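Local structure of AlyQ (Persicobacter sp. CCB-QB2, 5XNR) at residues H234-K239 and F356-Y361; T255-D260 and L349-S354; D267-R272 and V305-I310. The protein probably cleaves alginate by beta-elimination, using a lyase domain joined in one chain to a CBM32-type carbohydrate-binding module. All coordinates share one frame; numbering follows the deposited sequence.

Contact 1: residues H234-K239 and F356-Y361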
loop_
_atom_site.group_PDB
_atom_site.type_symbol
_atom_site.label_atom_id
_atom_site.label_comp_id
_atom_site.label_asym_id
_atom_site.label_seq_id
_atom_site.Cartn_x
_atom_site.Cartn_y
_atom_site.Cartn_z
ATOM N N HIS A 234 27.241 -2.389 -7.555
ATOM C CA HIS A 234 26.590 -1.730 -6.429
ATOM C C HIS A 234 25.082 -1.613 -6.678
ATOM O O HIS A 234 24.672 -1.073 -7.701
ATOM C CB HIS A 234 27.222 -0.356 -6.202
ATOM C CG HIS A 234 28.702 -0.424 -6.095
ATOM N ND1 HIS A 234 29.325 -0.885 -4.966
ATOM C CD2 HIS A 234 29.676 -0.139 -6.982
ATOM C CE1 HIS A 234 30.633 -0.868 -5.147
ATOM N NE2 HIS A 234 30.873 -0.409 -6.372
ATOM N N VAL A 235 24.273 -2.054 -5.717
ATOM C CA VAL A 235 22.862 -2.203 -5.932
ATOM C C VAL A 235 22.092 -1.630 -4.744
ATOM O O VAL A 235 22.484 -1.826 -3.605
ATOM C CB VAL A 235 22.537 -3.690 -6.130
ATOM C CG1 VAL A 235 21.089 -3.929 -6.502
ATOM C CG2 VAL A 235 23.472 -4.297 -7.161
ATOM N N VAL A 236 20.999 -0.932 -5.029
ATOM C CA VAL A 236 19.956 -0.680 -4.019
ATOM C C VAL A 236 18.620 -1.154 -4.595
ATOM O O VAL A 236 18.270 -0.793 -5.705
ATOM C CB VAL A 236 19.875 0.795 -3.570
ATOM C CG1 VAL A 236 19.600 1.757 -4.713
ATOM C CG2 VAL A 236 18.834 0.984 -2.488
ATOM N N TYR A 237 17.904 -1.950 -3.811
ATOM C CA TYR A 237 16.557 -2.344 -4.102
ATOM C C TYR A 237 15.646 -1.800 -3.011
ATOM O O TYR A 237 16.002 -1.881 -1.826
ATOM C CB TYR A 237 16.432 -3.865 -4.155
ATOM C CG TYR A 237 15.040 -4.405 -3.946
ATOM C CD1 TYR A 237 14.192 -4.634 -5.005
ATOM C CD2 TYR A 237 14.583 -4.719 -2.678
ATOM C CE1 TYR A 237 12.917 -5.150 -4.810
ATOM C CE2 TYR A 237 13.309 -5.222 -2.456
ATOM C CZ TYR A 237 12.472 -5.446 -3.534
ATOM O OH TYR A 237 11.240 -5.971 -3.337
ATOM N N VAL A 238 14.493 -1.261 -3.424
ATOM C CA VAL A 238 13.509 -0.756 -2.473
ATOM C C VAL A 238 12.118 -1.173 -2.945
ATOM O O VAL A 238 11.783 -0.938 -4.072
ATOM C CB VAL A 238 13.567 0.779 -2.326
ATOM C CG1 VAL A 238 12.580 1.265 -1.275
ATOM C CG2 VAL A 238 14.966 1.290 -2.026
ATOM N N LYS A 239 11.307 -1.715 -2.044
ATOM C CA LYS A 239 9.862 -1.871 -2.243
ATOM C C LYS A 239 9.144 -0.845 -1.378
ATOM O O LYS A 239 9.244 -0.907 -0.161
ATOM C CB LYS A 239 9.359 -3.261 -1.836
ATOM C CG LYS A 239 7.842 -3.437 -1.869
ATOM C CD LYS A 239 7.345 -4.785 -1.358
ATOM C CE LYS A 239 6.967 -5.755 -2.453
ATOM N NZ LYS A 239 6.567 -7.076 -1.899
ATOM N N PHE A 356 24.333 5.491 -0.806
ATOM C CA PHE A 356 22.902 5.424 -1.010
ATOM C C PHE A 356 22.124 6.158 0.095
ATOM O O PHE A 356 22.615 6.352 1.212
ATOM C CB PHE A 356 22.425 3.975 -0.980
ATOM C CG PHE A 356 22.881 3.132 -2.140
ATOM C CD1 PHE A 356 22.558 3.486 -3.438
ATOM C CD2 PHE A 356 23.622 1.981 -1.926
ATOM C CE1 PHE A 356 22.988 2.726 -4.512
ATOM C CE2 PHE A 356 24.038 1.210 -3.000
ATOM C CZ PHE A 356 23.715 1.583 -4.291
ATOM N N LYS A 357 20.921 6.601 -0.267
ATOM C CA LYS A 357 19.916 7.094 0.653
ATOM C C LYS A 357 18.582 6.445 0.300
ATOM O O LYS A 357 18.278 6.277 -0.887
ATOM C CB LYS A 357 19.710 8.603 0.557
ATOM C CG LYS A 357 20.947 9.441 0.836
ATOM C CD LYS A 357 20.649 10.924 1.046
ATOM C CE LYS A 357 20.738 11.367 2.493
ATOM N NZ LYS A 357 20.956 12.833 2.597
ATOM N N ILE A 358 17.817 6.106 1.340
ATOM C CA ILE A 358 16.485 5.518 1.192
ATOM C C ILE A 358 15.516 6.286 2.086
ATOM O O ILE A 358 15.862 6.611 3.187
ATOM C CB ILE A 358 16.504 4.028 1.567
ATOM C CG1 ILE A 358 17.370 3.202 0.618
ATOM C CG2 ILE A 358 15.093 3.477 1.676
ATOM C CD1 ILE A 358 17.846 1.907 1.253
ATOM N N GLY A 359 14.306 6.530 1.606
ATOM C CA GLY A 359 13.295 7.170 2.410
ATOM C C GLY A 359 12.639 8.317 1.667
ATOM O O GLY A 359 12.315 8.192 0.476
ATOM N N ASN A 360 12.520 9.449 2.354
ATOM C CA ASN A 360 11.657 10.573 1.941
ATOM C C ASN A 360 12.418 11.901 2.049
ATOM O O ASN A 360 12.693 12.378 3.158
ATOM C CB ASN A 360 10.385 10.594 2.791
ATOM C CG ASN A 360 9.536 11.840 2.634
ATOM O OD1 ASN A 360 9.933 12.800 1.954
ATOM N ND2 ASN A 360 8.364 11.824 3.273
ATOM N N TYR A 361 12.725 12.501 0.900
ATOM C CA TYR A 361 13.246 13.888 0.852
ATOM C C TYR A 361 12.227 14.787 0.141
ATOM O O TYR A 361 12.201 14.817 -1.080
ATOM C CB TYR A 361 14.597 13.910 0.134
ATOM C CG TYR A 361 15.325 15.235 0.060
ATOM C CD1 TYR A 361 15.125 16.253 0.982
ATOM C CD2 TYR A 361 16.307 15.434 -0.903
ATOM C CE1 TYR A 361 15.846 17.441 0.915
ATOM C CE2 TYR A 361 17.043 16.608 -0.973
ATOM C CZ TYR A 361 16.812 17.624 -0.066
ATOM O OH TYR A 361 17.524 18.787 -0.172
#

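Contact 2: residues T255-D260 and L349-S354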
loop_
_atom_site.group_PDB
_atom_site.type_symbol
_atom_site.label_atom_id
_atom_site.label_comp_id
_atom_site.label_asym_id
_atom_site.label_seq_id
_atom_site.Cartn_x
_atom_site.Cartn_y
_atom_site.Cartn_z
ATOM N N THR A 255 14.310 7.156 -3.482
ATOM C CA THR A 255 15.621 6.454 -3.494
ATOM C C THR A 255 16.687 7.325 -4.159
ATOM O O THR A 255 16.367 8.001 -5.123
ATOM C CB THR A 255 15.481 5.121 -4.225
ATOM O OG1 THR A 255 14.310 4.514 -3.667
ATOM C CG2 THR A 255 16.700 4.229 -4.082
ATOM N N GLN A 256 17.939 7.285 -3.683
ATOM C CA GLN A 256 19.003 8.143 -4.259
ATOM C C GLN A 256 20.384 7.484 -4.221
ATOM O O GLN A 256 20.705 6.733 -3.291
ATOM C CB GLN A 256 19.185 9.444 -3.484
ATOM C CG GLN A 256 17.887 10.043 -2.987
ATOM C CD GLN A 256 18.154 11.215 -2.077
ATOM O OE1 GLN A 256 19.051 12.026 -2.326
ATOM N NE2 GLN A 256 17.368 11.287 -1.009
ATOM N N ILE A 257 21.184 7.810 -5.248
ATOM C CA ILE A 257 22.636 7.669 -5.231
ATOM C C ILE A 257 23.197 9.089 -5.113
ATOM O O ILE A 257 22.751 9.961 -5.871
ATOM C CB ILE A 257 23.175 6.968 -6.494
ATOM C CG1 ILE A 257 22.568 5.579 -6.676
ATOM C CG2 ILE A 257 24.692 6.898 -6.470
ATOM C CD1 ILE A 257 22.981 4.897 -7.952
ATOM N N HIS A 258 24.140 9.309 -4.187
ATOM C CA HIS A 258 24.739 10.626 -3.952
ATOM C C HIS A 258 26.264 10.533 -4.111
ATOM O O HIS A 258 26.857 9.531 -3.715
ATOM C CB HIS A 258 24.346 11.142 -2.559
ATOM C CG HIS A 258 23.951 12.582 -2.517
ATOM N ND1 HIS A 258 22.612 12.978 -2.399
ATOM C CD2 HIS A 258 24.700 13.719 -2.560
ATOM C CE1 HIS A 258 22.556 14.301 -2.395
ATOM N NE2 HIS A 258 23.836 14.782 -2.491
ATOM N N GLY A 259 26.871 11.553 -4.735
ATOM C CA GLY A 259 28.350 11.818 -4.723
ATOM C C GLY A 259 28.644 13.227 -4.208
ATOM O O GLY A 259 27.719 13.843 -3.649
ATOM N N ASP A 260 29.887 13.755 -4.360
ATOM C CA ASP A 260 30.192 15.180 -3.944
ATOM C C ASP A 260 29.610 16.177 -4.955
ATOM O O ASP A 260 29.775 16.030 -6.175
ATOM C CB ASP A 260 31.674 15.570 -3.887
ATOM C CG ASP A 260 32.585 14.694 -3.048
ATOM O OD1 ASP A 260 32.165 14.295 -1.934
ATOM O OD2 ASP A 260 33.717 14.430 -3.519
ATOM N N LEU A 349 28.729 6.903 -16.062
ATOM C CA LEU A 349 29.527 7.955 -15.466
ATOM C C LEU A 349 30.330 7.371 -14.306
ATOM O O LEU A 349 29.846 6.487 -13.617
ATOM C CB LEU A 349 28.604 9.073 -14.984
ATOM C CG LEU A 349 29.309 10.285 -14.377
ATOM C CD1 LEU A 349 29.823 11.226 -15.457
ATOM C CD2 LEU A 349 28.367 11.022 -13.441
ATOM N N ASN A 350 31.544 7.864 -14.115
ATOM C CA ASN A 350 32.392 7.386 -13.032
ATOM C C ASN A 350 32.610 8.517 -12.016
ATOM O O ASN A 350 32.838 9.698 -12.379
ATOM C CB ASN A 350 33.726 6.814 -13.541
ATOM C CG ASN A 350 33.558 5.474 -14.221
ATOM O OD1 ASN A 350 33.895 5.329 -15.399
ATOM N ND2 ASN A 350 32.992 4.512 -13.504
ATOM N N TYR A 351 32.536 8.132 -10.743
ATOM C CA TYR A 351 32.798 9.037 -9.634
ATOM C C TYR A 351 33.062 8.193 -8.386
ATOM O O TYR A 351 32.780 6.974 -8.362
ATOM C CB TYR A 351 31.633 10.011 -9.399
ATOM C CG TYR A 351 30.279 9.359 -9.356
ATOM C CD1 TYR A 351 29.589 9.076 -10.525
ATOM C CD2 TYR A 351 29.679 8.998 -8.155
ATOM C CE1 TYR A 351 28.341 8.464 -10.504
ATOM C CE2 TYR A 351 28.425 8.387 -8.113
ATOM C CZ TYR A 351 27.759 8.109 -9.298
ATOM O OH TYR A 351 26.539 7.494 -9.307
ATOM N N ASP A 352 33.597 8.864 -7.367
ATOM C CA ASP A 352 33.868 8.244 -6.059
ATOM C C ASP A 352 33.049 8.993 -5.001
ATOM O O ASP A 352 32.163 9.817 -5.338
ATOM C CB ASP A 352 35.374 8.186 -5.772
ATOM C CG ASP A 352 36.050 9.546 -5.687
ATOM O OD1 ASP A 352 35.331 10.554 -5.506
ATOM O OD2 ASP A 352 37.301 9.588 -5.794
ATOM N N GLN A 353 33.327 8.677 -3.739
ATOM C CA GLN A 353 32.680 9.317 -2.585
ATOM C C GLN A 353 31.155 9.143 -2.699
ATOM O O GLN A 353 30.400 10.075 -2.426
ATOM C CB GLN A 353 33.124 10.783 -2.454
ATOM C CG GLN A 353 34.579 10.946 -2.004
ATOM C CD GLN A 353 34.855 10.517 -0.575
ATOM O OE1 GLN A 353 35.228 9.373 -0.298
ATOM N NE2 GLN A 353 34.657 11.435 0.362
ATOM N N SER A 354 30.728 7.935 -3.082
ATOM C CA SER A 354 29.343 7.661 -3.378
ATOM C C SER A 354 28.690 6.851 -2.247
ATOM O O SER A 354 29.334 5.995 -1.632
ATOM C CB SER A 354 29.214 6.942 -4.688
ATOM O OG SER A 354 27.844 6.620 -4.943
#

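Contact 3: residues D267-R272 and V305-I310. With PO4 (phosphate ion), chain E.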
loop_
_atom_site.group_PDB
_atom_site.type_symbol
_atom_site.label_atom_id
_atom_site.label_comp_id
_atom_site.label_asym_id
_atom_site.label_seq_id
_atom_site.Cartn_x
_atom_site.Cartn_y
_atom_site.Cartn_z
ATOM N N ASP A 267 23.572 14.649 -6.362
ATOM C CA ASP A 267 22.517 13.631 -6.374
ATOM C C ASP A 267 22.484 13.016 -7.779
ATOM O O ASP A 267 21.621 13.302 -8.589
ATOM C CB ASP A 267 21.174 14.220 -5.886
ATOM C CG ASP A 267 20.675 15.468 -6.622
ATOM O OD1 ASP A 267 21.508 16.343 -6.930
ATOM O OD2 ASP A 267 19.454 15.565 -6.880
ATOM N N ALA A 268 23.436 12.130 -8.014
ATOM C CA ALA A 268 23.757 11.568 -9.328
ATOM C C ALA A 268 22.535 10.888 -9.948
ATOM O O ALA A 268 22.314 10.969 -11.156
ATOM C CB ALA A 268 24.905 10.577 -9.186
ATOM N N MET A 269 21.767 10.197 -9.116
ATOM C CA MET A 269 20.659 9.415 -9.623
ATOM C C MET A 269 19.610 9.249 -8.521
ATOM O O MET A 269 19.902 8.614 -7.504
ATOM C CB MET A 269 21.134 8.037 -10.090
ATOM C CG MET A 269 20.043 7.235 -10.775
ATOM S SD MET A 269 20.666 5.689 -11.466
ATOM C CE MET A 269 19.166 4.893 -12.038
ATOM N N VAL A 270 18.416 9.825 -8.734
ATOM C CA VAL A 270 17.339 9.793 -7.737
ATOM C C VAL A 270 16.039 9.479 -8.456
ATOM O O VAL A 270 15.938 9.721 -9.616
ATOM C CB VAL A 270 17.203 11.096 -6.924
ATOM C CG1 VAL A 270 18.555 11.608 -6.456
ATOM C CG2 VAL A 270 16.463 12.190 -7.673
ATOM N N MET A 271 15.102 8.904 -7.722
ATOM C CA MET A 271 13.729 8.738 -8.155
ATOM C C MET A 271 12.926 9.908 -7.593
ATOM O O MET A 271 13.040 10.192 -6.410
ATOM C CB MET A 271 13.148 7.423 -7.636
ATOM C CG MET A 271 11.650 7.430 -7.402
ATOM S SD MET A 271 10.970 5.754 -7.138
ATOM C CE MET A 271 11.170 5.088 -8.789
ATOM N N ARG A 272 12.149 10.567 -8.453
ATOM C CA ARG A 272 11.422 11.782 -8.116
ATOM C C ARG A 272 9.962 11.646 -8.553
ATOM O O ARG A 272 9.677 11.021 -9.540
ATOM C CB ARG A 272 12.077 12.978 -8.805
ATOM C CG ARG A 272 11.650 14.315 -8.219
ATOM C CD ARG A 272 12.557 15.481 -8.557
ATOM N NE ARG A 272 11.905 16.752 -8.270
ATOM C CZ ARG A 272 12.512 17.839 -7.773
ATOM N NH1 ARG A 272 11.841 18.976 -7.674
ATOM N NH2 ARG A 272 13.773 17.798 -7.379
ATOM N N VAL A 305 11.905 -0.822 -7.047
ATOM C CA VAL A 305 12.893 -0.099 -7.834
ATOM C C VAL A 305 14.278 -0.646 -7.492
ATOM O O VAL A 305 14.530 -0.978 -6.347
ATOM C CB VAL A 305 12.826 1.410 -7.561
ATOM C CG1 VAL A 305 13.021 1.728 -6.092
ATOM C CG2 VAL A 305 13.823 2.174 -8.412
ATOM N N ILE A 306 15.135 -0.746 -8.502
ATOM C CA ILE A 306 16.562 -1.033 -8.336
ATOM C C ILE A 306 17.386 0.032 -9.073
ATOM O O ILE A 306 17.113 0.335 -10.231
ATOM C CB ILE A 306 16.880 -2.440 -8.854
ATOM C CG1 ILE A 306 16.190 -3.502 -7.998
ATOM C CG2 ILE A 306 18.379 -2.651 -8.950
ATOM C CD1 ILE A 306 16.096 -4.853 -8.660
ATOM N N PHE A 307 18.342 0.648 -8.383
ATOM C CA PHE A 307 19.467 1.256 -9.058
ATOM C C PHE A 307 20.629 0.268 -8.961
ATOM O O PHE A 307 20.878 -0.280 -7.883
ATOM C CB PHE A 307 19.871 2.590 -8.439
ATOM C CG PHE A 307 18.795 3.629 -8.260
ATOM C CD1 PHE A 307 17.574 3.550 -8.907
ATOM C CD2 PHE A 307 19.057 4.763 -7.509
ATOM C CE1 PHE A 307 16.608 4.528 -8.727
ATOM C CE2 PHE A 307 18.104 5.764 -7.354
ATOM C CZ PHE A 307 16.875 5.639 -7.955
ATOM N N GLU A 308 21.309 0.027 -10.081
ATOM C CA GLU A 308 22.397 -0.968 -10.195
ATOM C C GLU A 308 23.555 -0.279 -10.914
ATOM O O GLU A 308 23.365 0.172 -12.024
ATOM C CB GLU A 308 21.901 -2.181 -10.984
ATOM C CG GLU A 308 22.894 -3.317 -11.208
ATOM C CD GLU A 308 22.302 -4.487 -11.990
ATOM O OE1 GLU A 308 21.831 -4.250 -13.119
ATOM O OE2 GLU A 308 22.266 -5.619 -11.468
ATOM N N VAL A 309 24.709 -0.142 -10.268
ATOM C CA VAL A 309 25.841 0.499 -10.905
ATOM C C VAL A 309 26.924 -0.560 -11.125
ATOM O O VAL A 309 27.300 -1.269 -10.196
ATOM C CB VAL A 309 26.370 1.681 -10.076
ATOM C CG1 VAL A 309 27.507 2.385 -10.802
ATOM C CG2 VAL A 309 25.264 2.666 -9.706
ATOM N N ILE A 310 27.383 -0.691 -12.357
ATOM C CA ILE A 310 28.404 -1.689 -12.706
ATOM C C ILE A 310 29.527 -0.978 -13.464
ATOM O O ILE A 310 29.395 -0.755 -14.648
ATOM C CB ILE A 310 27.790 -2.834 -13.546
ATOM C CG1 ILE A 310 26.571 -3.431 -12.838
ATOM C CG2 ILE A 310 28.837 -3.892 -13.906
ATOM C CD1 ILE A 310 26.045 -4.710 -13.452
HETATM P P PO4 E . 13.585 22.794 -7.300
HETATM O O1 PO4 E . 12.744 21.676 -6.741
HETATM O O2 PO4 E . 12.651 23.803 -7.953
HETATM O O3 PO4 E . 14.413 23.458 -6.192
HETATM O O4 PO4 E . 14.575 22.259 -8.315
#

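Contact 1: residues H234-K239 and F356-Y361
The Phe356 ring takes Val236 over one face: CB of Val236 stands 3.8 Å from the ring centroid and 12° off its normal, a CH-pi contact nearly over the centre. CG1 of the same valine leans to one side of that face and meets Phe356 CE1 at 3.5 Å. It does so because it sits between the backbone N and the carbonyl carbon (chi1 59°), a branch position that leaves CG2 to serve the next neighbour. At the ring's edge, near its plane, the carbonyl carbon C of His234 lies 4.2 Å from Phe356 CZ, and Val235 O comes obliquely to CE2 at 3.5 Å, so main chain as well as side chain shapes the seat of the phenyl group. The imidazole of His234 turns elsewhere, stacking on Trp228 and bonding through NE2 to Thr231 O and through ND1 to His391.

Beyond the ring the packing is aliphatic. Ile358 CD1 touches Val236 CG2 at 4.0 Å, and its CG1 rests 4.1 Å from Val238 CG2; in each pair the two side chains slide past each other in opposite directions. Gly359 then turns the corner of the chain with backbone angles at which a side chain would jam against the carbonyl O of Ile358.

Two layers facing through apolar residues are the core principle of a beta sandwich, here the jelly roll of an alginate lyase. Strands 234-239 and 356-358 run almost parallel, 3° apart, with axes 9.0 Å distant. Strand 233-244 lies in its sheet between strands 379-392 and 302-310, Val389 of the former touching both Val236 and Phe356, while strand 355-358 pairs in the opposing sheet with strands 211-217 and 256-258.

Contact 2: residues T255-D260 and L349-S354
Ser354 and His258 meet where a strand end is closed by a bulged loop: Gln353 and Ser354 form a G1 beta bulge, both set opposite Trp228. The grip on His258 O is slight but double, a weak hydrogen bond from Ser354 OG at 3.3 Å and a CA-H...O contact from Ser354 CA at 3.1 Å. A reciprocal contact brings Gly259 CA to 3.5 Å from Gln353 O, with 160° at the hydrogen. Glycine suits this place, since a side chain would press on Tyr351 CD2.

Ile257 CG2 reaches the edge of the Tyr351 ring near its plane, 3.4 Å from OH, and also touches Ser354 OG. Further out, the Asp260 carboxylate lies against the aliphatic part of Gln353, OD1 being 3.7 Å from CB, with carboxylate and amide planes 56° apart. With an alanine in place of Asp260, Gln353 would probably lose the carboxylate lying against its CB and CG and be freer to turn.

Gln256-Ile257-His258 matches the Gln-Ile/Val-His motif of family 7 alginate lyases, whose glutamine and histidine line the substrate groove in relatives and probably do so here; Ile257 faces the core. In the second shell, His258 NE2 bonds to Asp266 and its ring meets Tyr355, while Tyr351 OH bonds to His314 NE2. Thr230 fixes the loop, its OG1 hydrogen-bonded to both Tyr351 N and Asn350 ND2.

Contact 3: residues D267-R272 and V305-I310
Phe307 projects from its strand as a flat wedge, and Met269 and Met271 shape the hollow that receives it. Met269 is extended from its backbone outward, which carries its methyl over one face of the ring, offset toward the rim: CE is 4.2 Å from the centroid and 3.8 Å from Phe307 CD1. The sulfur follows obliquely, SD standing 4.5 Å from the same centroid, a Met-aromatic contact. Met269 O approaches Phe307 CE2 to 3.4 Å from above the ring plane, on the side of the methyl. The leading edge of the wedge runs into main chain at Met271 N, which sits near the ring plane, 3.7 Å from Phe307 CZ.

This is sheet-against-sheet packing in the beta sandwich of the lyase domain, strands 269-272 and 305-310 running 167° apart with axes 9.4 Å distant. Met269 itself belongs to a classic beta bulge, in which it and Ala268 both face Ile257. Beside the wedge a smaller bump fits: Met271 bends at its last torsion (chi3 -70°), setting CE against Val305 CG2 at 4.0 Å.

The other surface of strand 269-274 carries Arg272, with NE in a salt bridge to Glu274. Its NH1 donates to O1 of a phosphate ion, probably from the crystallisation liquor, along a nearly straight bond (164°). That oxygen lies in the guanidinium plane at its edge, and Tyr210 OH and Lys249 NZ also bind the phosphate.

Followed from the N terminus, the chain supplies residues 234-239, 255-260 and 267-272, then their partners in reverse order, so the three contacts nest without crossing. Contact 3 closes the innermost loop when 305-310 returns to 267-272; contact 2 closes the next, and contact 1 the outermost. Contacts 1 and 3 both bridge the two sheets of the sandwich, and backbone bonds join their strands 233-244 and 302-310 side by side in one layer. Strand 256-258 of contact 2 lies in the other layer, between strands 269-274 and 355-358, while its loop partner, 349-354, carries the chain from one sheet to the other at the edge.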